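Local coordinates for protein flavohemoglobin (Malassezia yamatoensis, PDB 6O0A) that probably protects the cell from nitric oxide by oxidising it to nitrate, with electrons passed from NAD(P)H through bound FAD to a heme, at residues 45-48 with 49-52; 146-149 with 150-153. All blocks are in the same frame, centred on the assembly; numbering follows the deposited sequence.

Contact 1. Residues 45-48 with 49-52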
loop_
_atom_site.group_PDB
_atom_site.type_symbol
_atom_site.label_atom_id
_atom_site.label_comp_id
_atom_site.label_asym_id
_atom_site.label_seq_id
_atom_site.Cartn_x
_atom_site.Cartn_y
_atom_site.Cartn_z
ATOM N N VAL A 45 -8.371 -5.824 -21.779
ATOM C CA VAL A 45 -8.375 -7.030 -22.589
ATOM C C VAL A 45 -7.503 -8.096 -21.942
ATOM O O VAL A 45 -7.887 -9.268 -21.860
ATOM C CB VAL A 45 -7.926 -6.712 -24.024
ATOM C CG1 VAL A 45 -7.914 -7.986 -24.847
ATOM C CG2 VAL A 45 -8.849 -5.672 -24.639
ATOM N N PHE A 46 -6.315 -7.705 -21.478
ATOM C CA PHE A 46 -5.451 -8.621 -20.748
ATOM C C PHE A 46 -6.193 -9.269 -19.578
ATOM O O PHE A 46 -6.247 -10.503 -19.463
ATOM C CB PHE A 46 -4.210 -7.831 -20.310
ATOM C CG PHE A 46 -3.586 -8.285 -19.019
ATOM C CD1 PHE A 46 -3.197 -9.596 -18.818
ATOM C CD2 PHE A 46 -3.338 -7.353 -18.019
ATOM C CE1 PHE A 46 -2.608 -9.984 -17.631
ATOM C CE2 PHE A 46 -2.736 -7.735 -16.833
ATOM C CZ PHE A 46 -2.375 -9.052 -16.646
ATOM N N TYR A 47 -6.809 -8.454 -18.716
ATOM C CA TYR A 47 -7.495 -9.011 -17.554
ATOM C C TYR A 47 -8.724 -9.811 -17.957
ATOM O O TYR A 47 -9.000 -10.865 -17.371
ATOM C CB TYR A 47 -7.885 -7.899 -16.579
ATOM C CG TYR A 47 -6.729 -7.452 -15.723
ATOM C CD1 TYR A 47 -6.173 -8.305 -14.768
ATOM C CD2 TYR A 47 -6.180 -6.183 -15.871
ATOM C CE1 TYR A 47 -5.099 -7.897 -13.988
ATOM C CE2 TYR A 47 -5.110 -5.774 -15.096
ATOM C CZ TYR A 47 -4.579 -6.637 -14.154
ATOM O OH TYR A 47 -3.517 -6.221 -13.373
ATOM N N GLY A 48 -9.477 -9.326 -18.944
ATOM C CA GLY A 48 -10.628 -10.086 -19.411
ATOM C C GLY A 48 -10.249 -11.483 -19.868
ATOM O O GLY A 48 -10.884 -12.474 -19.480
ATOM N N ASP A 49 -9.197 -11.578 -20.685
ATOM C CA ASP A 49 -8.711 -12.872 -21.160
ATOM C C ASP A 49 -8.205 -13.726 -20.005
ATOM O O ASP A 49 -8.544 -14.911 -19.897
ATOM C CB ASP A 49 -7.584 -12.670 -22.184
ATOM C CG ASP A 49 -8.066 -12.071 -23.494
ATOM O OD1 ASP A 49 -9.293 -12.020 -23.729
ATOM O OD2 ASP A 49 -7.205 -11.648 -24.293
ATOM N N MET A 50 -7.364 -13.146 -19.143
ATOM C CA MET A 50 -6.775 -13.931 -18.061
ATOM C C MET A 50 -7.838 -14.445 -17.100
ATOM O O MET A 50 -7.807 -15.608 -16.687
ATOM C CB MET A 50 -5.741 -13.107 -17.296
ATOM C CG MET A 50 -5.138 -13.911 -16.153
ATOM S SD MET A 50 -3.688 -13.098 -15.457
ATOM C CE MET A 50 -4.406 -11.554 -14.868
ATOM N N LEU A 51 -8.774 -13.583 -16.709
ATOM C CA LEU A 51 -9.763 -13.978 -15.715
ATOM C C LEU A 51 -10.847 -14.885 -16.290
ATOM O O LEU A 51 -11.526 -15.583 -15.526
ATOM C CB LEU A 51 -10.367 -12.727 -15.067
ATOM C CG LEU A 51 -9.317 -11.895 -14.312
ATOM C CD1 LEU A 51 -9.935 -10.645 -13.701
ATOM C CD2 LEU A 51 -8.615 -12.721 -13.224
ATOM N N GLN A 52 -11.008 -14.922 -17.613
ATOM C CA GLN A 52 -11.849 -15.957 -18.200
ATOM C C GLN A 52 -11.168 -17.317 -18.126
ATOM O O GLN A 52 -11.827 -18.336 -17.883
ATOM C CB GLN A 52 -12.175 -15.613 -19.650
ATOM C CG GLN A 52 -13.204 -16.548 -20.276
ATOM C CD GLN A 52 -12.609 -17.838 -20.850
ATOM O OE1 GLN A 52 -11.390 -17.974 -21.006
ATOM N NE2 GLN A 52 -13.478 -18.787 -21.174
#
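A Met-aromatic contact, M50 against F46, marks the last turns of helix 25-53, a helix of the globin part that turns Y47 toward the heme. The two side chains run side by side in the same direction. The M50 sulfur SD lies 5.1 Å from the centroid of the F46 ring, 61° off the ring normal, an oblique approach. M50 leaves the backbone extended and bends only at its last torsion (chi3 61°), which turns the methyl back along the helix. There CE meets two rings at once, 3.7 Å from CE1 of F46 and 3.7 Å from CD1 of Y47, approaching both obliquely. These rings also pack on each other: CE2 of F46 stands 3.4 Å above the Y47 plane, displaced toward the rim. The Y47 hydroxyl is directed to the iron side of the heme, a place consistent with the distal tyrosine of the flavohemoglobin family. On another flank, D49 lies beside V45, with OD2 3.8 Å from the methyl CG1; that carboxylate oxygen is satisfied by a salt bridge to K129. The backbone beneath is regular, with L51 N to Y47 O at 2.8 Å. The bond from Q52 N to G48 O is longer, 3.1 Å, and more bent (144° at the hydrogen), close to where the helix ends. Helix 115-131 covers the aromatic flank, its Y122 meeting both F46 and M50, its A126 F46 and its V119 M50. F62, in a loop, sets its ring edge-to-face with Y47 and also touches M50 and L51, while Q67 of helix 64-69 packs against Y47 and L51.

Contact 2. Residues 146-149 with 150-153. With HEM (protoporphyrin IX containing Fe), chain C.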
loop_
_atom_site.group_PDB
_atom_site.type_symbol
_atom_site.label_atom_id
_atom_site.label_comp_id
_atom_site.label_asym_id
_atom_site.label_seq_id
_atom_site.Cartn_x
_atom_site.Cartn_y
_atom_site.Cartn_z
ATOM N N VAL A 146 12.011 -6.931 -21.280
ATOM C CA VAL A 146 11.637 -5.993 -20.224
ATOM C C VAL A 146 10.752 -6.683 -19.194
ATOM O O VAL A 146 10.994 -6.595 -17.986
ATOM C CB VAL A 146 10.937 -4.757 -20.827
ATOM C CG1 VAL A 146 10.394 -3.831 -19.730
ATOM C CG2 VAL A 146 11.883 -3.999 -21.737
ATOM N N TYR A 147 9.728 -7.409 -19.660
ATOM C CA TYR A 147 8.840 -8.104 -18.735
ATOM C C TYR A 147 9.616 -9.048 -17.823
ATOM O O TYR A 147 9.400 -9.070 -16.608
ATOM C CB TYR A 147 7.759 -8.886 -19.493
ATOM C CG TYR A 147 6.835 -9.643 -18.543
ATOM C CD1 TYR A 147 7.137 -10.936 -18.103
ATOM C CD2 TYR A 147 5.681 -9.044 -18.052
ATOM C CE1 TYR A 147 6.299 -11.618 -17.209
ATOM C CE2 TYR A 147 4.835 -9.719 -17.163
ATOM C CZ TYR A 147 5.158 -10.998 -16.743
ATOM O OH TYR A 147 4.316 -11.655 -15.858
ATOM N N TRP A 148 10.490 -9.879 -18.392
ATOM C CA TRP A 148 11.118 -10.906 -17.568
ATOM C C TRP A 148 12.197 -10.342 -16.652
ATOM O O TRP A 148 12.431 -10.897 -15.572
ATOM C CB TRP A 148 11.655 -12.039 -18.452
ATOM C CG TRP A 148 10.504 -12.911 -18.882
ATOM C CD1 TRP A 148 10.022 -13.083 -20.146
ATOM C CD2 TRP A 148 9.636 -13.658 -18.018
ATOM N NE1 TRP A 148 8.928 -13.919 -20.127
ATOM C CE2 TRP A 148 8.672 -14.283 -18.830
ATOM C CE3 TRP A 148 9.594 -13.872 -16.634
ATOM C CZ2 TRP A 148 7.674 -15.108 -18.305
ATOM C CZ3 TRP A 148 8.605 -14.690 -16.116
ATOM C CH2 TRP A 148 7.659 -15.294 -16.948
ATOM N N LEU A 149 12.846 -9.243 -17.038
ATOM C CA LEU A 149 13.743 -8.567 -16.106
ATOM C C LEU A 149 12.991 -8.140 -14.859
ATOM O O LEU A 149 13.472 -8.322 -13.732
ATOM C CB LEU A 149 14.374 -7.347 -16.769
ATOM C CG LEU A 149 15.521 -7.581 -17.741
ATOM C CD1 LEU A 149 15.883 -6.273 -18.412
ATOM C CD2 LEU A 149 16.705 -8.147 -16.984
ATOM N N LEU A 150 11.809 -7.560 -15.051
ATOM C CA LEU A 150 10.999 -7.086 -13.936
ATOM C C LEU A 150 10.429 -8.254 -13.138
ATOM O O LEU A 150 10.484 -8.262 -11.904
ATOM C CB LEU A 150 9.891 -6.190 -14.483
ATOM C CG LEU A 150 8.842 -5.510 -13.608
ATOM C CD1 LEU A 150 9.501 -4.732 -12.502
ATOM C CD2 LEU A 150 8.042 -4.585 -14.495
ATOM N N ALA A 151 9.881 -9.255 -13.827
ATOM C CA ALA A 151 9.345 -10.423 -13.134
ATOM C C ALA A 151 10.409 -11.106 -12.285
ATOM O O ALA A 151 10.146 -11.493 -11.140
ATOM C CB ALA A 151 8.761 -11.409 -14.146
ATOM N N ARG A 152 11.619 -11.271 -12.825
ATOM C CA ARG A 152 12.667 -11.943 -12.065
ATOM C C ARG A 152 13.045 -11.135 -10.826
ATOM O O ARG A 152 13.266 -11.705 -9.751
ATOM C CB ARG A 152 13.899 -12.195 -12.945
ATOM C CG ARG A 152 13.668 -13.240 -14.039
ATOM C CD ARG A 152 14.958 -13.582 -14.774
ATOM N NE ARG A 152 14.733 -13.924 -16.178
ATOM C CZ ARG A 152 15.085 -13.150 -17.202
ATOM N NH1 ARG A 152 14.846 -13.546 -18.446
ATOM N NH2 ARG A 152 15.682 -11.984 -16.984
ATOM N N ALA A 153 13.122 -9.806 -10.961
ATOM C CA ALA A 153 13.438 -8.950 -9.819
ATOM C C ALA A 153 12.375 -9.076 -8.729
ATOM O O ALA A 153 12.699 -9.226 -7.546
ATOM C CB ALA A 153 13.569 -7.501 -10.282
HETATM C CHA HEM C . -0.848 -5.227 -7.751
HETATM C CHB HEM C . 2.792 -4.911 -10.983
HETATM C CHC HEM C . 2.557 -9.704 -11.704
HETATM C CHD HEM C . -1.470 -9.891 -9.005
HETATM C C1A HEM C . 0.171 -4.729 -8.544
HETATM C C2A HEM C . 0.607 -3.351 -8.607
HETATM C C3A HEM C . 1.610 -3.266 -9.490
HETATM C C4A HEM C . 1.839 -4.588 -10.039
HETATM C CMA HEM C . 2.389 -1.998 -9.892
HETATM C CAA HEM C . 0.024 -2.198 -7.764
HETATM C CBA HEM C . 0.850 -2.188 -6.480
HETATM C CGA HEM C . 0.311 -1.145 -5.530
HETATM O O1A HEM C . -0.919 -1.136 -5.276
HETATM O O2A HEM C . 1.112 -0.323 -5.022
HETATM C C1B HEM C . 3.058 -6.180 -11.458
HETATM C C2B HEM C . 4.083 -6.535 -12.421
HETATM C C3B HEM C . 4.008 -7.863 -12.637
HETATM C C4B HEM C . 2.948 -8.386 -11.795
HETATM C CMB HEM C . 5.031 -5.502 -13.063
HETATM C CAB HEM C . 4.873 -8.759 -13.559
HETATM C CBB HEM C . 6.052 -8.399 -14.091
HETATM C C1C HEM C . 1.421 -10.154 -11.065
HETATM C C2C HEM C . 0.912 -11.501 -11.125
HETATM C C3C HEM C . -0.205 -11.567 -10.377
HETATM C C4C HEM C . -0.435 -10.245 -9.837
HETATM C CMC HEM C . 1.616 -12.628 -11.914
HETATM C CAC HEM C . -1.170 -12.755 -10.118
HETATM C CBC HEM C . -1.345 -13.752 -11.007
HETATM C C1D HEM C . -1.632 -8.645 -8.437
HETATM C C2D HEM C . -2.720 -8.287 -7.545
HETATM C C3D HEM C . -2.568 -7.009 -7.204
HETATM C C4D HEM C . -1.371 -6.500 -7.853
HETATM C CMD HEM C . -3.849 -9.250 -7.112
HETATM C CAD HEM C . -3.507 -6.214 -6.271
HETATM C CBD HEM C . -4.286 -5.220 -7.128
HETATM C CGD HEM C . -5.448 -5.883 -7.832
HETATM O O1D HEM C . -6.234 -6.615 -7.171
HETATM O O2D HEM C . -5.606 -5.660 -9.065
HETATM N NA HEM C . 0.947 -5.456 -9.433
HETATM N NB HEM C . 2.388 -7.329 -11.102
HETATM N NC HEM C . 0.581 -9.405 -10.263
HETATM N ND HEM C . -0.822 -7.538 -8.594
HETATM FE FE HEM C . 0.953 -7.484 -9.644
#
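R152 folds back along its own helix and lays one face of its guanidinium over the CB of W148 rather than over the indole. CB of W148 lies toward the rim of the flat group, 3.5 Å from NH1 of R152. Chi1 (-69°) sets CG opposite the carbonyl carbon and leans the chain back over the preceding turn; a bend at chi3 (-148°) then brings the guanidinium over W148. The aliphatic start of the arginine passes its own acceptor: CG of R152 is 3.1 Å from O of W148, the oxygen that takes the bond from R152 N. A151 fills the angle between two rings. Its CB is 3.6 Å from CE3 of W148 and 3.9 Å from CE1 of Y147, oblique to both, while its N bonds to Y147 O at 2.8 Å. The neighbouring aromatics are themselves packed, with CD1 of Y147 lying 3.7 Å above the centre of the W148 ring. All lie in helix 137-163, the last helix of the globin part, consistent with helix H of the globin fold, whose inner side borders the heme. With CG anti to the backbone N (chi1 179° for Y147), Y147 and L150 both point to the heme edge. Y147 brings CE2 to 3.6 Å from the vinyl carbon CBB, and L150 brings CD2 to 3.5 Å from the ring methyl CMB. OH of Y147 also lies against the vinyl group and is hydrogen-bonded to the backbone oxygen of Y116, which holds the hydroxyl end in place. Y120, also on helix 115-131, meets the rings of Y147 and W148, whereas I80 and F83 of helix 75-89 and L99 of helix 96-108 close round L150.

Overall arrangement
Both contacts are two-turn pieces of helix in the globin part, but on different helices: contact 1 on 25-53, contact 2 on 137-163, with centres about 21 Å apart and nearest atoms about 7 Å apart. They do not touch; helix 115-131 packs on both, its V119 meeting M50 of the one and Y147 of the other. Contact 2 is largely buried and borders the heme directly, mostly with apolar atoms. Contact 1, partly buried, sends one tyrosine toward the heme while its outer flank offers D49, salt-bridged to K129 of helix 115-131. A methionine methyl joins the rings in contact 1, an alanine methyl in contact 2, where an exposed arginine lies back against the tryptophan.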